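Local coordinates for hypothetical protein (Clostridium sporogenes ATCC 15579, PDB 4QRK), which is of unknown function but, as a right-handed beta-helix protein of the DUF2154 family that binds calcium in the crystal, may take part in cell adhesion, at residues 37-42 with 94-99; 177-182 with 213-218; 55-60 with 74-79. All blocks are in the same frame, centred on the assembly; numbering follows the deposited sequence. Where two conformers were deposited one is given.

Interaction 1. Residues 37-42 with 94-99; sequences NISGNE and NINLNE
Matching first torsions turn Asn37 and Asn94 the same way: each CG stands anti to its own carbonyl carbon (chi1 -60° and -57°), and the two amides lie side by side, nearly coplanar. They sit on adjacent parallel strands of the right-handed beta-helix, with the two asparagines level. Asn37 ND2 gives an almost straight bond to Asn94 OD1 (2.9 Å), while Asn94 ND2 turns to Glu92. On the same face Asn96 ND2 donates to Ser39 OG (2.9 Å), tilted from its amide plane; that hydroxyl in turn donates to Gly40 O, so a small polar side chain serves both neighbours.

The other face is apolar. Ile38 CG2 meets Leu97 CD1 at 3.8 Å, and the branched side chains of Ile38 and Ile95 run side by side, packing with Leu29 in the helix interior. Main-chain bonds alternate between the strands, from Ile95 N to Asn37 O and from Ser39 N to Ile95 O. Glycine suits position 40, where a CB would collide with the Glu99 carboxylate. From segment 94-99 Glu99, extended past CG, brings OE2 to Asn41 N, which donates at 2.8 Å on the anti side of the carboxylate, 24° out of its plane.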
loop_
_atom_site.group_PDB
_atom_site.type_symbol
_atom_site.label_atom_id
_atom_site.label_comp_id
_atom_site.label_asym_id
_atom_site.label_seq_id
_atom_site.Cartn_x
_atom_site.Cartn_y
_atom_site.Cartn_z
ATOM N N ASN A 37 -0.630 -8.587 2.312
ATOM C CA ASN A 37 -0.924 -7.990 3.609
ATOM C C ASN A 37 0.320 -7.379 4.219
ATOM O O ASN A 37 1.367 -8.015 4.307
ATOM C CB ASN A 37 -1.454 -9.033 4.565
ATOM C CG ASN A 37 -2.722 -9.693 4.085
ATOM O OD1 ASN A 37 -3.706 -9.039 3.658
ATOM N ND2 ASN A 37 -2.711 -11.002 4.136
ATOM N N ILE A 38 0.222 -6.118 4.579
ATOM C CA ILE A 38 1.352 -5.393 5.147
ATOM C C ILE A 38 0.952 -4.751 6.443
ATOM O O ILE A 38 -0.148 -4.161 6.566
ATOM C CB ILE A 38 1.869 -4.295 4.218
ATOM C CG1 ILE A 38 2.239 -4.880 2.839
ATOM C CG2 ILE A 38 3.057 -3.592 4.865
ATOM C CD1 ILE A 38 2.751 -3.797 1.877
ATOM N N SER A 39 1.852 -4.851 7.408
ATOM C CA SER A 39 1.680 -4.208 8.711
ATOM C C SER A 39 2.988 -3.686 9.233
ATOM O O SER A 39 4.047 -3.895 8.633
ATOM C CB SER A 39 1.143 -5.207 9.724
ATOM O OG SER A 39 2.150 -6.145 10.091
ATOM N N GLY A 40 2.932 -3.034 10.394
ATOM C CA GLY A 40 4.144 -2.801 11.167
ATOM C C GLY A 40 4.511 -4.037 12.015
ATOM O O GLY A 40 4.304 -5.194 11.606
ATOM N N ASN A 41 5.062 -3.765 13.194
ATOM C CA ASN A 41 5.462 -4.788 14.184
ATOM C C ASN A 41 6.692 -5.622 13.815
ATOM O O ASN A 41 6.699 -6.836 14.015
ATOM C CB ASN A 41 4.256 -5.712 14.520
ATOM C CG ASN A 41 4.243 -6.139 16.008
ATOM O OD1 ASN A 41 4.775 -5.441 16.863
ATOM N ND2 ASN A 41 3.640 -7.283 16.298
ATOM N N GLU A 42 7.719 -4.996 13.233
ATOM C CA GLU A 42 8.963 -5.715 12.952
ATOM C C GLU A 42 10.131 -4.926 13.519
ATOM O O GLU A 42 10.183 -3.705 13.355
ATOM C CB GLU A 42 9.156 -5.889 11.448
ATOM C CG GLU A 42 10.501 -6.506 11.059
ATOM C CD GLU A 42 10.834 -7.792 11.865
ATOM O OE1 GLU A 42 9.909 -8.570 12.174
ATOM O OE2 GLU A 42 12.020 -8.023 12.203
ATOM N N ASN A 94 2.739 -11.875 3.353
ATOM C CA ASN A 94 2.418 -11.225 4.621
ATOM C C ASN A 94 3.657 -10.568 5.142
ATOM O O ASN A 94 4.604 -11.248 5.492
ATOM C CB ASN A 94 1.928 -12.274 5.606
ATOM C CG ASN A 94 0.742 -13.027 5.088
ATOM O OD1 ASN A 94 -0.328 -12.472 4.987
ATOM N ND2 ASN A 94 0.937 -14.277 4.706
ATOM N N ILE A 95 3.671 -9.242 5.128
ATOM C CA ILE A 95 4.879 -8.468 5.361
ATOM C C ILE A 95 4.786 -7.614 6.627
ATOM O O ILE A 95 3.784 -6.914 6.818
ATOM C CB ILE A 95 5.145 -7.561 4.133
ATOM C CG1 ILE A 95 5.477 -8.460 2.915
ATOM C CG2 ILE A 95 6.274 -6.561 4.413
ATOM C CD1 ILE A 95 5.592 -7.696 1.630
ATOM N N ASN A 96 5.800 -7.700 7.493
ATOM C CA ASN A 96 5.888 -6.822 8.663
ATOM C C ASN A 96 7.022 -5.829 8.429
ATOM O O ASN A 96 8.147 -6.230 8.057
ATOM C CB ASN A 96 6.185 -7.541 10.013
ATOM C CG ASN A 96 5.198 -8.628 10.398
ATOM O OD1 ASN A 96 5.617 -9.647 10.985
ATOM N ND2 ASN A 96 3.918 -8.438 10.134
ATOM N N LEU A 97 6.754 -4.549 8.677
ATOM C CA LEU A 97 7.716 -3.487 8.414
ATOM C C LEU A 97 8.154 -2.753 9.692
ATOM O O LEU A 97 7.399 -2.634 10.661
ATOM C CB LEU A 97 7.101 -2.429 7.472
ATOM C CG LEU A 97 6.843 -2.867 6.021
ATOM C CD1 LEU A 97 6.277 -1.683 5.235
ATOM C CD2 LEU A 97 8.112 -3.392 5.402
ATOM N N ASN A 98 9.371 -2.222 9.643
ATOM C CA ASN A 98 9.930 -1.472 10.746
ATOM C C ASN A 98 9.095 -0.210 10.946
ATOM O O ASN A 98 8.658 0.397 9.958
ATOM C CB ASN A 98 11.360 -1.082 10.421
ATOM C CG ASN A 98 12.045 -0.412 11.589
ATOM O OD1 ASN A 98 12.018 0.823 11.741
ATOM N ND2 ASN A 98 12.621 -1.233 12.460
ATOM N N GLU A 99 8.867 0.164 12.204
ATOM C CA GLU A 99 8.004 1.302 12.547
ATOM C C GLU A 99 8.712 2.658 12.710
ATOM O O GLU A 99 8.032 3.708 12.796
ATOM C CB GLU A 99 7.215 0.985 13.823
ATOM C CG GLU A 99 6.252 -0.136 13.594
ATOM C CD GLU A 99 5.402 -0.471 14.798
ATOM O OE1 GLU A 99 5.468 0.221 15.840
ATOM O OE2 GLU A 99 4.667 -1.471 14.684
HETATM O O HOH W 1 9.601 -1.445 14.366
#

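Interaction 2. Residues 177-182 with 213-218; sequences GAVNAN and GAINIK
The touching backbones run 15° apart in end-to-end direction, and from Ala178 and Ala214 onward three nearly straight hydrogen bonds join them: Ile215 N to Ala178 O, Asn180 N to Ile215 O (2.7 Å) and Ile217 N to Asn180 O. Ahead of these Gly177 and Gly213 stand level, both at backbone angles that would press a CB against the preceding carbonyl oxygen, so glycine is required at either place.

Asn180 and Asn216 carry the polar face. Both CG atoms are anti to the carbonyl carbon, and the amides lie alongside each other with planes 12° apart. Asn180 ND2 donates in its own plane to Asn216 OD1 at 2.8 Å. The ND2 of buried Asn216 is satisfied in turn by Glu157 and Thr159 on strand 157-162. Here like side chains stack on adjacent parallel strands, consistent with a right-handed beta-helix, and strand 179-180 is one of the two outermost strands of its sheet within this chain.

Toward the interior Val179 and Ile215 are neighbours across the pair, and beta-branched residues suit these extended positions. Ile217 differs from Ile215: its CG1 lies between backbone N and carbonyl carbon (chi1 47°), and this sets CG1 only 3.3 Å from Ala181 CB. Even alanine's single methyl is thus pressed against CG1 and CD1 of Ile217, closer than usual van der Waals contact; Tyr192 also borders the spot. One water donates to Asn180 O and accepts from Lys218 NZ; another donates to both Ile217 O and Asn182 O, 2.8 Å from Ile217 O.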
loop_
_atom_site.group_PDB
_atom_site.type_symbol
_atom_site.label_atom_id
_atom_site.label_comp_id
_atom_site.label_asym_id
_atom_site.label_seq_id
_atom_site.Cartn_x
_atom_site.Cartn_y
_atom_site.Cartn_z
ATOM N N GLY A 177 -18.800 4.890 -10.641
ATOM C CA GLY A 177 -18.802 4.458 -9.256
ATOM C C GLY A 177 -19.071 5.618 -8.328
ATOM O O GLY A 177 -19.478 6.687 -8.737
ATOM N N ALA A 178 -18.822 5.407 -7.057
ATOM C CA ALA A 178 -19.205 6.367 -6.067
ATOM C C ALA A 178 -18.038 6.660 -5.164
ATOM O O ALA A 178 -17.152 5.825 -4.942
ATOM C CB ALA A 178 -20.380 5.827 -5.274
ATOM N N VAL A 179 -18.022 7.884 -4.689
ATOM C CA VAL A 179 -17.144 8.269 -3.622
ATOM C C VAL A 179 -17.996 8.382 -2.399
ATOM O O VAL A 179 -18.989 9.135 -2.360
ATOM C CB VAL A 179 -16.475 9.589 -3.888
ATOM C CG1 VAL A 179 -15.550 9.934 -2.738
ATOM C CG2 VAL A 179 -15.730 9.513 -5.179
ATOM N N ASN A 180 -17.657 7.575 -1.419
ATOM C CA ASN A 180 -18.320 7.617 -0.119
ATOM C C ASN A 180 -17.393 8.258 0.876
ATOM O O ASN A 180 -16.373 7.678 1.244
ATOM C CB ASN A 180 -18.708 6.204 0.281
ATOM C CG ASN A 180 -19.559 5.543 -0.791
ATOM O OD1 ASN A 180 -20.599 6.079 -1.176
ATOM N ND2 ASN A 180 -19.082 4.437 -1.335
ATOM N N ALA A 181 -17.741 9.466 1.314
ATOM C CA ALA A 181 -16.824 10.243 2.161
ATOM C C ALA A 181 -17.539 10.942 3.277
ATOM O O ALA A 181 -17.298 12.134 3.518
ATOM C CB ALA A 181 -16.073 11.282 1.317
ATOM N N ASN A 182 -18.398 10.225 3.984
ATOM C CA ASN A 182 -19.190 10.893 5.021
ATOM C C ASN A 182 -18.314 11.443 6.163
ATOM O O ASN A 182 -17.389 10.792 6.655
ATOM C CB ASN A 182 -20.303 9.972 5.535
ATOM C CG ASN A 182 -21.344 9.652 4.459
ATOM O OD1 ASN A 182 -21.530 10.412 3.498
ATOM N ND2 ASN A 182 -22.018 8.520 4.615
ATOM N N GLY A 213 -15.495 1.440 -9.893
ATOM C CA GLY A 213 -15.537 0.966 -8.518
ATOM C C GLY A 213 -15.740 2.084 -7.533
ATOM O O GLY A 213 -15.889 3.229 -7.895
ATOM N N ALA A 214 -15.769 1.733 -6.268
ATOM C CA ALA A 214 -16.099 2.689 -5.220
ATOM C C ALA A 214 -14.826 3.167 -4.536
ATOM O O ALA A 214 -13.851 2.421 -4.413
ATOM C CB ALA A 214 -16.993 2.005 -4.218
ATOM N N ILE A 215 -14.845 4.401 -4.087
ATOM C CA ILE A 215 -13.823 4.926 -3.244
ATOM C C ILE A 215 -14.454 5.293 -1.917
ATOM O O ILE A 215 -15.359 6.144 -1.853
ATOM C CB ILE A 215 -13.217 6.180 -3.866
ATOM C CG1 ILE A 215 -12.520 5.820 -5.160
ATOM C CG2 ILE A 215 -12.241 6.846 -2.893
ATOM C CD1 ILE A 215 -12.125 7.047 -5.992
ATOM N N ASN A 216 -13.973 4.653 -0.858
ATOM C CA ASN A 216 -14.500 4.874 0.479
ATOM C C ASN A 216 -13.465 5.541 1.320
ATOM O O ASN A 216 -12.408 4.978 1.534
ATOM C CB ASN A 216 -14.846 3.545 1.111
ATOM C CG ASN A 216 -15.849 2.760 0.286
ATOM O OD1 ASN A 216 -16.928 3.235 0.004
ATOM N ND2 ASN A 216 -15.466 1.586 -0.136
ATOM N N ILE A 217 -13.735 6.759 1.762
ATOM C CA ILE A 217 -12.791 7.425 2.647
ATOM C C ILE A 217 -13.410 7.692 4.001
ATOM O O ILE A 217 -14.549 8.151 4.099
ATOM C CB ILE A 217 -12.207 8.744 2.028
ATOM C CG1 ILE A 217 -13.269 9.623 1.440
ATOM C CG2 ILE A 217 -11.247 8.416 0.896
ATOM C CD1 ILE A 217 -12.736 10.994 1.109
ATOM N N LYS A 218 -12.626 7.415 5.036
ATOM C CA LYS A 218 -13.118 7.349 6.411
ATOM C C LYS A 218 -12.083 7.957 7.355
ATOM O O LYS A 218 -10.892 7.835 7.122
ATOM C CB LYS A 218 -13.357 5.884 6.805
ATOM C CG LYS A 218 -14.522 5.208 6.098
ATOM C CD LYS A 218 -14.359 3.682 6.081
ATOM C CE LYS A 218 -15.673 2.919 5.838
ATOM N NZ LYS A 218 -16.579 3.576 4.847
HETATM O O HOH W 2 -16.875 5.732 3.326
HETATM O O HOH W 3 -16.745 8.455 5.871
#

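Interaction 3. Residues 55-60 with 74-79; sequences NEWKPE and ISQPGL
Two backbone hydrogen bonds join Glu60 and Ser75 as an antiparallel hydrogen-bonded pair: Glu60 N to Ser75 O (2.8 Å) and Ser75 N to Glu60 O (2.9 Å). They close the open end of the beta-hairpin formed by strands 60-66 and 69-75. Beyond the pair, Pro77 has no N-H to continue the pattern, and Lys58 N is turned to Asn55 O; a 3-10 turn at 55-57 opens the segment 55-60.

The aromatic contact is a polar group over a ring. Gln76 has CG anti to its backbone N (chi1 -170°) and is extended beyond, carrying NE2 over one face of the Trp57 indole, offset toward the rim and 3.2 Å from CG of Trp57. The amide stands almost perpendicular to the ring, at 87°, while its OE1 accepts from Val33 N, which helps fix the amide's rotation.

Apolar contacts fill in around this. Leu79 crosses Trp57 at about a right angle, its CD1 at the ring edge 3.2 Å from Trp57 NE1, though this leucine is poorly ordered. Pro59 CB approaches Ile74 CG2 at 4.4 Å; Pro59 also touches Phe50 and Tyr52, and Ile74 touches Met46, of strand 46-52.

The Glu60 side chain crosses Pro77 obliquely, with OE1 3.5 Å from Pro77 CA, an approach without a hydrogen bond. Direct hydrogen bonding between the segments is thus confined to the backbone, while Trp57, Pro77 and the Glu60 side chain provide much of the rest.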
loop_
_atom_site.group_PDB
_atom_site.type_symbol
_atom_site.label_atom_id
_atom_site.label_comp_id
_atom_site.label_asym_id
_atom_site.label_seq_id
_atom_site.Cartn_x
_atom_site.Cartn_y
_atom_site.Cartn_z
ATOM N N ASN A 55 5.427 -23.016 -8.378
ATOM C CA ASN A 55 6.850 -22.719 -8.259
ATOM C C ASN A 55 7.248 -21.506 -9.049
ATOM O O ASN A 55 8.144 -20.777 -8.658
ATOM C CB ASN A 55 7.715 -23.944 -8.643
ATOM C CG ASN A 55 7.612 -25.043 -7.631
ATOM O OD1 ASN A 55 7.329 -24.788 -6.456
ATOM N ND2 ASN A 55 7.816 -26.274 -8.064
ATOM N N GLU A 56 6.554 -21.256 -10.142
ATOM C CA GLU A 56 6.826 -20.075 -10.953
ATOM C C GLU A 56 6.522 -18.757 -10.233
ATOM O O GLU A 56 6.905 -17.695 -10.698
ATOM C CB GLU A 56 5.989 -20.124 -12.234
ATOM C CG GLU A 56 5.888 -21.517 -12.863
ATOM C CD GLU A 56 4.648 -22.273 -12.413
ATOM O OE1 GLU A 56 3.534 -21.789 -12.717
ATOM O OE2 GLU A 56 4.784 -23.329 -11.753
ATOM N N TRP A 57 5.786 -18.804 -9.131
ATOM C CA TRP A 57 5.411 -17.570 -8.424
ATOM C C TRP A 57 6.408 -17.208 -7.305
ATOM O O TRP A 57 6.234 -16.180 -6.632
ATOM C CB TRP A 57 4.019 -17.713 -7.829
ATOM C CG TRP A 57 2.922 -17.771 -8.840
ATOM C CD1 TRP A 57 3.005 -17.515 -10.183
ATOM C CD2 TRP A 57 1.542 -18.101 -8.580
ATOM N NE1 TRP A 57 1.750 -17.652 -10.766
ATOM C CE2 TRP A 57 0.847 -18.008 -9.803
ATOM C CE3 TRP A 57 0.835 -18.463 -7.434
ATOM C CZ2 TRP A 57 -0.516 -18.251 -9.899
ATOM C CZ3 TRP A 57 -0.528 -18.695 -7.534
ATOM C CH2 TRP A 57 -1.181 -18.598 -8.750
ATOM N N LYS A 58 7.440 -18.046 -7.147
ATOM C CA LYS A 58 8.474 -17.885 -6.126
ATOM C C LYS A 58 8.907 -16.446 -6.082
ATOM O O LYS A 58 9.370 -15.915 -7.089
ATOM C CB LYS A 58 9.692 -18.752 -6.451
ATOM C CG LYS A 58 10.749 -18.724 -5.351
ATOM C CD LYS A 58 12.025 -19.581 -5.663
ATOM C CE LYS A 58 13.187 -19.129 -4.776
ATOM N NZ LYS A 58 13.015 -19.480 -3.346
ATOM N N PRO A 59 8.744 -15.789 -4.925
ATOM C CA PRO A 59 9.093 -14.368 -4.912
ATOM C C PRO A 59 10.599 -14.160 -5.054
ATOM O O PRO A 59 11.419 -14.981 -4.580
ATOM C CB PRO A 59 8.634 -13.883 -3.520
ATOM C CG PRO A 59 8.011 -15.005 -2.855
ATOM C CD PRO A 59 8.306 -16.276 -3.608
ATOM N N GLU A 60 10.950 -13.079 -5.735
ATOM C CA GLU A 60 12.361 -12.669 -5.932
ATOM C C GLU A 60 12.637 -11.399 -5.086
ATOM O O GLU A 60 11.964 -10.356 -5.236
ATOM C CB GLU A 60 12.626 -12.374 -7.438
ATOM C CG GLU A 60 12.242 -13.509 -8.466
ATOM C CD GLU A 60 11.818 -12.997 -9.885
ATOM O OE1 GLU A 60 10.761 -12.340 -10.023
ATOM O OE2 GLU A 60 12.516 -13.275 -10.881
ATOM N N ILE A 74 10.575 -6.565 -4.016
ATOM C CA ILE A 74 10.042 -7.918 -3.943
ATOM C C ILE A 74 9.123 -8.083 -5.131
ATOM O O ILE A 74 8.177 -7.305 -5.310
ATOM C CB ILE A 74 9.270 -8.150 -2.661
ATOM C CG1 ILE A 74 10.017 -7.539 -1.472
ATOM C CG2 ILE A 74 8.990 -9.665 -2.504
ATOM C CD1 ILE A 74 9.432 -7.877 -0.129
ATOM N N SER A 75 9.396 -9.096 -5.947
ATOM C CA SER A 75 8.640 -9.318 -7.171
ATOM C C SER A 75 8.188 -10.755 -7.356
ATOM O O SER A 75 8.961 -11.676 -7.109
ATOM C CB SER A 75 9.484 -8.871 -8.361
ATOM O OG SER A 75 9.765 -7.497 -8.226
ATOM N N GLN A 76 6.904 -10.926 -7.735
ATOM C CA GLN A 76 6.347 -12.231 -8.148
ATOM C C GLN A 76 6.773 -12.363 -9.594
ATOM O O GLN A 76 6.496 -11.449 -10.383
ATOM C CB GLN A 76 4.802 -12.249 -8.098
ATOM C CG GLN A 76 4.155 -13.653 -8.274
ATOM C CD GLN A 76 2.598 -13.577 -8.350
ATOM O OE1 GLN A 76 2.018 -12.534 -8.123
ATOM N NE2 GLN A 76 1.951 -14.680 -8.659
ATOM N N PRO A 77 7.461 -13.457 -9.965
ATOM C CA PRO A 77 7.819 -13.592 -11.381
ATOM C C PRO A 77 6.574 -13.426 -12.264
ATOM O O PRO A 77 5.522 -14.080 -12.048
ATOM C CB PRO A 77 8.344 -15.040 -11.498
ATOM C CG PRO A 77 8.792 -15.436 -10.078
ATOM C CD PRO A 77 7.803 -14.658 -9.178
ATOM N N GLY A 78 6.690 -12.521 -13.234
ATOM C CA GLY A 78 5.639 -12.337 -14.203
ATOM C C GLY A 78 5.363 -13.662 -14.877
ATOM O O GLY A 78 6.287 -14.403 -15.247
ATOM N N LEU A 79 4.083 -13.992 -14.979
ATOM C CA LEU A 79 3.655 -14.959 -15.966
ATOM C C LEU A 79 3.101 -14.110 -17.100
ATOM O O LEU A 79 2.043 -13.503 -16.964
ATOM C CB LEU A 79 2.611 -15.935 -15.409
ATOM C CG LEU A 79 3.035 -16.960 -14.340
ATOM C CD1 LEU A 79 1.840 -17.823 -13.977
ATOM C CD2 LEU A 79 4.188 -17.839 -14.810
HETATM O O HOH W 4 12.789 -8.323 -6.978
#

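How the interactions relate
Interactions 1 and 2 are parallel pairings within the same sheet of the beta-helix, on opposite sides of the chain's centre and with their own centres about 26 Å apart; the first lies in the DUF2154 part, the second in the part resembling the LiaF C-terminal region. Interaction 3 is nested in the chain between residues 42 and 94 and lies on the other sheet's edge hairpin. It touches interaction 1 through the interior, where Ile74 CD1 packs on Ile95 CD1 at 4.2 Å. Interaction 3 and interaction 2 lie about 33 Å apart between centres, with no contact. The side chain of Ile215 in interaction 2 is about 14 Å from the bound calcium ion, too far to coordinate it.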